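Glucose 1-dehydrogenase (Haloferax mediterranei, PDB 2B5W) catalyses the NAD(P)+-dependent, zinc-requiring oxidation of D-glucose and several other aldose sugars, with a preference for NADP+. Local coordinates at residues Asn201-Gly206 / Glu241-Ile246; Met191-Asp196 / Glu219-Thr224. The protein carries 1 engineered substitution. All coordinates share one frame; numbering follows the deposited sequence.

Interaction 1: Asn201-Gly206 / Glu241-Ile246; sequences NLYCLG and EQMDFI. With NAP (NADP nicotinamide-adenine-dinucleotide phosphate), chain I.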
loop_
_atom_site.group_PDB
_atom_site.type_symbol
_atom_site.label_atom_id
_atom_site.label_comp_id
_atom_site.label_asym_id
_atom_site.label_seq_id
_atom_site.Cartn_x
_atom_site.Cartn_y
_atom_site.Cartn_z
ATOM N N ASN A 201 12.610 12.034 14.190
ATOM C CA ASN A 201 13.922 11.659 13.652
ATOM C C ASN A 201 13.846 11.529 12.140
ATOM O O ASN A 201 13.048 10.748 11.609
ATOM C CB ASN A 201 14.415 10.359 14.260
ATOM C CG ASN A 201 14.524 10.438 15.746
ATOM O OD1 ASN A 201 13.822 9.734 16.478
ATOM N ND2 ASN A 201 15.349 11.328 16.209
ATOM N N LEU A 202 14.622 12.355 11.454
ATOM C CA LEU A 202 14.652 12.405 10.003
ATOM C C LEU A 202 15.998 11.951 9.407
ATOM O O LEU A 202 17.072 12.235 9.947
ATOM C CB LEU A 202 14.328 13.827 9.526
ATOM C CG LEU A 202 13.021 14.433 9.992
ATOM C CD1 LEU A 202 13.013 15.935 9.618
ATOM C CD2 LEU A 202 11.845 13.679 9.463
ATOM N N TYR A 203 15.918 11.340 8.237
ATOM C CA TYR A 203 17.063 10.722 7.558
ATOM C C TYR A 203 16.923 10.967 6.071
ATOM O O TYR A 203 15.806 11.011 5.563
ATOM C CB TYR A 203 17.061 9.241 7.867
ATOM C CG TYR A 203 17.180 8.918 9.340
ATOM C CD1 TYR A 203 16.063 8.851 10.144
ATOM C CD2 TYR A 203 18.421 8.605 9.914
ATOM C CE1 TYR A 203 16.127 8.546 11.488
ATOM C CE2 TYR A 203 18.494 8.289 11.260
ATOM C CZ TYR A 203 17.355 8.276 12.046
ATOM O OH TYR A 203 17.412 7.967 13.385
ATOM N N CYS A 204 18.022 11.136 5.353
ATOM C CA CYS A 204 17.965 11.317 3.905
ATOM C C CYS A 204 19.142 10.594 3.239
ATOM O O CYS A 204 20.271 10.754 3.659
ATOM C CB CYS A 204 17.916 12.774 3.505
ATOM S SG CYS A 204 17.826 13.110 1.766
ATOM N N LEU A 205 18.832 9.782 2.242
ATOM C CA LEU A 205 19.816 8.962 1.523
ATOM C C LEU A 205 20.372 9.687 0.316
ATOM O O LEU A 205 19.632 10.190 -0.532
ATOM C CB LEU A 205 19.153 7.673 1.035
ATOM C CG LEU A 205 20.097 6.566 0.529
ATOM C CD1 LEU A 205 20.603 5.761 1.700
ATOM C CD2 LEU A 205 19.366 5.680 -0.499
ATOM N N GLY A 206 21.700 9.662 0.179
ATOM C CA GLY A 206 22.391 10.175 -0.990
ATOM C C GLY A 206 23.660 9.347 -1.215
ATOM O O GLY A 206 23.859 8.362 -0.518
ATOM N N GLU A 241 17.936 3.289 12.719
ATOM C CA GLU A 241 16.721 2.715 13.292
ATOM C C GLU A 241 15.752 2.334 12.170
ATOM O O GLU A 241 15.940 2.712 11.018
ATOM C CB GLU A 241 16.021 3.708 14.220
ATOM C CG GLU A 241 15.565 4.995 13.537
ATOM C CD GLU A 241 14.903 5.978 14.480
ATOM O OE1 GLU A 241 13.991 5.614 15.256
ATOM O OE2 GLU A 241 15.314 7.164 14.484
ATOM N N GLN A 242 14.732 1.564 12.510
ATOM C CA GLN A 242 13.675 1.276 11.542
ATOM C C GLN A 242 12.875 2.538 11.304
ATOM O O GLN A 242 12.665 3.334 12.218
ATOM C CB GLN A 242 12.730 0.212 12.087
ATOM C CG GLN A 242 13.401 -1.022 12.647
ATOM C CD GLN A 242 12.374 -1.936 13.264
ATOM O OE1 GLN A 242 11.987 -1.786 14.422
ATOM N NE2 GLN A 242 11.875 -2.815 12.465
ATOM N N MET A 243 12.358 2.665 10.091
ATOM C CA MET A 243 11.771 3.927 9.636
ATOM C C MET A 243 10.263 3.733 9.495
ATOM O O MET A 243 9.794 2.865 8.732
ATOM C CB MET A 243 12.396 4.335 8.313
ATOM C CG MET A 243 13.925 4.490 8.332
ATOM S SD MET A 243 14.361 5.773 9.449
ATOM C CE MET A 243 16.200 5.576 9.481
ATOM N N ASP A 244 9.477 4.505 10.230
ATOM C CA ASP A 244 8.023 4.421 10.125
ATOM C C ASP A 244 7.499 4.820 8.763
ATOM O O ASP A 244 6.490 4.249 8.291
ATOM C CB ASP A 244 7.363 5.268 11.168
ATOM C CG ASP A 244 7.683 4.822 12.553
ATOM O OD1 ASP A 244 7.435 3.630 12.861
ATOM O OD2 ASP A 244 8.179 5.593 13.402
ATOM N N PHE A 245 8.153 5.785 8.133
ATOM C CA PHE A 245 7.723 6.294 6.841
ATOM C C PHE A 245 8.945 6.397 5.951
ATOM O O PHE A 245 9.973 6.940 6.379
ATOM C CB PHE A 245 7.060 7.668 6.942
ATOM C CG PHE A 245 6.608 8.179 5.624
ATOM C CD1 PHE A 245 5.736 7.422 4.843
ATOM C CD2 PHE A 245 7.076 9.365 5.090
ATOM C CE1 PHE A 245 5.350 7.858 3.626
ATOM C CE2 PHE A 245 6.669 9.788 3.869
ATOM C CZ PHE A 245 5.815 9.006 3.129
ATOM N N ILE A 246 8.870 5.830 4.760
ATOM C CA ILE A 246 9.896 6.014 3.742
ATOM C C ILE A 246 9.294 6.652 2.502
ATOM O O ILE A 246 8.219 6.265 2.056
ATOM C CB ILE A 246 10.561 4.658 3.421
ATOM C CG1 ILE A 246 11.301 4.167 4.662
ATOM C CG2 ILE A 246 11.480 4.800 2.209
ATOM C CD1 ILE A 246 11.960 2.785 4.508
HETATM P PA NAP I . 16.956 13.869 -9.371
HETATM O O1A NAP I . 17.556 13.134 -10.471
HETATM O O2A NAP I . 17.358 15.350 -9.336
HETATM O O5B NAP I . 17.356 13.244 -7.979
HETATM C C5B NAP I . 17.537 11.874 -7.744
HETATM C C4B NAP I . 18.606 11.865 -6.674
HETATM O O4B NAP I . 18.706 10.547 -6.181
HETATM C C3B NAP I . 19.996 12.290 -7.185
HETATM O O3B NAP I . 20.524 13.404 -6.482
HETATM C C2B NAP I . 20.850 11.036 -6.995
HETATM O O2B NAP I . 22.160 11.274 -6.506
HETATM C C1B NAP I . 20.069 10.254 -5.966
HETATM N N9A NAP I . 20.276 8.827 -6.115
HETATM C C8A NAP I . 20.010 8.066 -7.230
HETATM N N7A NAP I . 20.350 6.791 -6.963
HETATM C C5A NAP I . 20.877 6.742 -5.693
HETATM C C6A NAP I . 21.396 5.722 -4.890
HETATM N N6A NAP I . 21.537 4.452 -5.325
HETATM N N1A NAP I . 21.838 6.019 -3.622
HETATM C C2A NAP I . 21.752 7.300 -3.119
HETATM N N3A NAP I . 21.245 8.322 -3.903
HETATM C C4A NAP I . 20.803 8.040 -5.153
HETATM O O3 NAP I . 15.371 13.924 -9.521
HETATM P PN NAP I . 14.240 14.729 -8.688
HETATM O O1N NAP I . 14.590 14.861 -7.244
HETATM O O2N NAP I . 13.726 15.921 -9.435
HETATM O O5D NAP I . 13.288 13.460 -8.881
HETATM C C5D NAP I . 13.448 12.308 -8.077
HETATM C C4D NAP I . 12.693 11.122 -8.676
HETATM O O4D NAP I . 11.295 11.421 -8.629
HETATM C C3D NAP I . 13.032 10.846 -10.143
HETATM O O3D NAP I . 13.122 9.456 -10.387
HETATM C C2D NAP I . 11.858 11.475 -10.887
HETATM O O2D NAP I . 11.626 10.970 -12.176
HETATM C C1D NAP I . 10.714 11.194 -9.913
HETATM N N1N NAP I . 9.572 12.115 -9.969
HETATM C C2N NAP I . 8.352 11.513 -9.941
HETATM C C3N NAP I . 7.224 12.282 -9.895
HETATM C C7N NAP I . 5.939 11.536 -9.683
HETATM O O7N NAP I . 4.830 12.360 -9.851
HETATM N N7N NAP I . 5.957 10.211 -9.371
HETATM C C4N NAP I . 7.278 13.681 -9.919
HETATM C C5N NAP I . 8.531 14.281 -9.935
HETATM C C6N NAP I . 9.686 13.485 -9.932
HETATM P P2B NAP I . 23.442 11.511 -7.524
HETATM O O1X NAP I . 23.318 12.742 -8.262
HETATM O O2X NAP I . 24.640 11.488 -6.553
HETATM O O3X NAP I . 23.531 10.325 -8.491
#
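Tyr-203 meets Glu-241 with its hydroxyl and Met-243 with its ring. Its CG lies anti to the carbonyl carbon (chi1 -60°), which directs the ring from strand 201-206 toward the chain at 241-243. At the root, CB is only grazed by the methyl CE of Met-243. Further out, CE sits over the centre of one ring face, 3.4 Å from the centroid of the Tyr-203 ring and 14° off the normal, a CH-pi contact whose closest approach is Tyr-203 CD1 to Met-243 CE at 3.3 Å. Met-243 SD follows more obliquely, 3.6 Å from Tyr-203 CD1, which makes this a Met-aromatic contact as well; the bend at chi2 (-62°) brings the end of the methionine closer to the tyrosine than its CB direction alone would. At the tip, Tyr-203 OH donates to Glu-241 OE2 over 2.5 Å, a short bond that uses the anti lone pair of the carboxylate oxygen. OE2 lies near the ring plane, yet the carboxylate stands almost perpendicular to the ring. Glu-241 OE2 also lies 3.3 Å from CB of Asn-201. A phenylalanine here would probably leave Glu-241 OE2 without its hydroxyl donor, and the carboxylate freer to turn. Tyr-203 and Met-243 both pack on Phe-177 of strand 175-179, which runs between their strands in the parallel sheet; at the far end of strand 201-206, Leu-205 and Gly-206 border the NADP adenine, as expected of a Rossmann-type nucleotide-binding domain.

Interaction 2: Met191-Asp196 / Glu219-Thr224; sequences MLKVDD and EELDAT
Lys-193 reaches from the last turn of helix 183-194 to the backbone carbonyl of Leu-221, just beyond helix 213-220. The close-packed part lies along the aliphatic stem of the lysine. Its CG is anti to the backbone N (chi1 -175°) and the chain stays extended through CE, so that CD of Lys-193 comes 3.9 Å from CD2 of Leu-221 while also passing 3.6 Å from the Leu-221 O. Leu-221 is buried, and the two side chains cross at a slant, touching through this single pair of carbons.

Toward solvent the contact thins to one polar bond. A bend at chi4 (79°) turns the ammonium group, and NZ of Lys-193 donates to O of Leu-221 at 2.8 Å. The donor stands above the carbonyl plane, 48° out of it, and so is not aligned with a lone pair. Asp-222 adds little: its CB is 3.9 Å from Lys-193 NZ, and Asp-222 OD2 remains 5.0 Å from Lys-193 NZ, too far for a salt bridge, although the opposite charges may attract weakly. Asp-222 has positive phi and belongs to the Schellman motif that ends helix 213-220, with its N bonded to O of Glu-219. The lysine thus binds a carbonyl at a helix C-terminus, where the helix dipole would probably favour a positive charge.

On the sheet side, Leu-202 of strand 201-206 touches both Lys-193 and Ala-223, while Trp-322 and Phe-323 of helix 321-327 pack against Leu-221. The contact therefore links the C-terminal ends of two successive helices of the Rossmann-type domain, joined in the chain through strand 201-206.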
loop_
_atom_site.group_PDB
_atom_site.type_symbol
_atom_site.label_atom_id
_atom_site.label_comp_id
_atom_site.label_asym_id
_atom_site.label_seq_id
_atom_site.Cartn_x
_atom_site.Cartn_y
_atom_site.Cartn_z
ATOM N N MET A 191 9.436 19.267 4.136
ATOM C CA MET A 191 8.016 19.065 4.389
ATOM C C MET A 191 7.745 18.081 5.550
ATOM O O MET A 191 6.874 18.293 6.364
ATOM C CB MET A 191 7.277 18.591 3.138
ATOM C CG MET A 191 7.333 19.594 1.999
ATOM S SD MET A 191 6.646 18.962 0.459
ATOM C CE MET A 191 4.948 18.583 0.984
ATOM N N LEU A 192 8.486 16.994 5.613
ATOM C CA LEU A 192 8.321 16.014 6.668
ATOM C C LEU A 192 8.693 16.615 8.021
ATOM O O LEU A 192 8.072 16.309 9.020
ATOM C CB LEU A 192 9.114 14.720 6.386
ATOM C CG LEU A 192 8.572 13.933 5.198
ATOM C CD1 LEU A 192 9.556 12.868 4.746
ATOM C CD2 LEU A 192 7.212 13.274 5.515
ATOM N N LYS A 193 9.664 17.520 8.045
ATOM C CA LYS A 193 10.039 18.133 9.299
ATOM C C LYS A 193 8.872 18.887 9.915
ATOM O O LYS A 193 8.748 18.968 11.146
ATOM C CB LYS A 193 11.214 19.083 9.060
ATOM C CG LYS A 193 11.781 19.694 10.317
ATOM C CD LYS A 193 13.025 20.476 9.992
ATOM C CE LYS A 193 13.606 21.195 11.210
ATOM N NZ LYS A 193 14.344 20.236 12.032
ATOM N N VAL A 194 8.040 19.503 9.056
ATOM C CA VAL A 194 6.918 20.297 9.531
ATOM C C VAL A 194 5.554 19.603 9.457
ATOM O O VAL A 194 4.525 20.206 9.826
ATOM C CB VAL A 194 6.848 21.717 8.848
ATOM C CG1 VAL A 194 8.120 22.474 9.100
ATOM C CG2 VAL A 194 6.549 21.614 7.377
ATOM N N ASP A 195 5.564 18.341 9.045
ATOM C CA ASP A 195 4.362 17.551 8.863
ATOM C C ASP A 195 3.608 17.428 10.184
ATOM O O ASP A 195 4.218 17.268 11.241
ATOM C CB ASP A 195 4.764 16.181 8.276
ATOM C CG ASP A 195 3.603 15.316 7.788
ATOM O OD1 ASP A 195 2.637 15.069 8.527
ATOM O OD2 ASP A 195 3.674 14.765 6.659
ATOM N N ASP A 196 2.278 17.524 10.102
ATOM C CA ASP A 196 1.400 17.358 11.259
ATOM C C ASP A 196 1.549 15.995 11.964
ATOM O O ASP A 196 1.150 15.873 13.118
ATOM C CB ASP A 196 -0.084 17.540 10.851
ATOM C CG ASP A 196 -0.443 18.979 10.416
ATOM O OD1 ASP A 196 0.242 19.949 10.797
ATOM O OD2 ASP A 196 -1.442 19.206 9.692
ATOM N N GLU A 219 21.718 18.226 6.763
ATOM C CA GLU A 219 22.195 18.395 8.129
ATOM C C GLU A 219 21.654 19.652 8.818
ATOM O O GLU A 219 21.416 19.654 10.019
ATOM C CB GLU A 219 23.735 18.304 8.139
ATOM C CG GLU A 219 24.158 16.889 7.791
ATOM C CD GLU A 219 25.662 16.614 7.939
ATOM O OE1 GLU A 219 26.449 17.543 7.718
ATOM O OE2 GLU A 219 26.039 15.453 8.219
ATOM N N GLU A 220 21.475 20.719 8.049
ATOM C CA GLU A 220 20.939 21.973 8.561
ATOM C C GLU A 220 19.469 21.830 8.959
ATOM O O GLU A 220 19.010 22.459 9.913
ATOM C CB GLU A 220 21.191 23.108 7.589
ATOM C CG GLU A 220 20.927 24.484 8.167
ATOM C CD GLU A 220 21.982 24.912 9.178
ATOM O OE1 GLU A 220 23.119 24.391 9.138
ATOM O OE2 GLU A 220 21.652 25.770 10.017
ATOM N N LEU A 221 18.770 20.897 8.314
ATOM C CA LEU A 221 17.420 20.504 8.748
ATOM C C LEU A 221 17.392 19.600 9.980
ATOM O O LEU A 221 16.322 19.137 10.393
ATOM C CB LEU A 221 16.687 19.787 7.607
ATOM C CG LEU A 221 16.254 20.693 6.450
ATOM C CD1 LEU A 221 15.871 19.867 5.212
ATOM C CD2 LEU A 221 15.083 21.537 6.904
ATOM N N ASP A 222 18.553 19.355 10.576
ATOM C CA ASP A 222 18.706 18.403 11.701
ATOM C C ASP A 222 18.397 16.951 11.320
ATOM O O ASP A 222 18.113 16.125 12.187
ATOM C CB ASP A 222 17.836 18.797 12.887
ATOM C CG ASP A 222 18.328 18.241 14.190
ATOM O OD1 ASP A 222 19.559 18.196 14.389
ATOM O OD2 ASP A 222 17.550 17.820 15.066
ATOM N N ALA A 223 18.515 16.623 10.041
ATOM C CA ALA A 223 18.368 15.243 9.596
ATOM C C ALA A 223 19.729 14.575 9.459
ATOM O O ALA A 223 20.769 15.232 9.365
ATOM C CB ALA A 223 17.576 15.190 8.261
ATOM N N THR A 224 19.718 13.250 9.461
ATOM C CA THR A 224 20.925 12.472 9.288
ATOM C C THR A 224 21.125 12.093 7.838
ATOM O O THR A 224 20.236 11.494 7.187
ATOM C CB THR A 224 20.843 11.197 10.136
ATOM O OG1 THR A 224 20.844 11.511 11.537
ATOM C CG2 THR A 224 22.057 10.293 9.868
#

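Strand 201-206, one side of interaction 1, follows helix 183-194 and precedes helix 213-220, the two helices whose ends meet in interaction 2. Interaction 1 reaches from this strand, past the neighbouring strand 175-179, to the start of strand 243-248, and combines a buried aromatic-methionine pair with a partly exposed carboxylate. Interaction 2 is more superficial: it spans two helix ends and pairs the ammonium group of an exposed lysine with a main-chain carbonyl, only its leucine being buried. They meet where Thr-224 pairs with the strand, through probable hydrogen bonds from Thr-224 N to Leu-202 O and from Cys-204 N to Thr-224 O, while Thr-224 CB packs against the Tyr-203 ring.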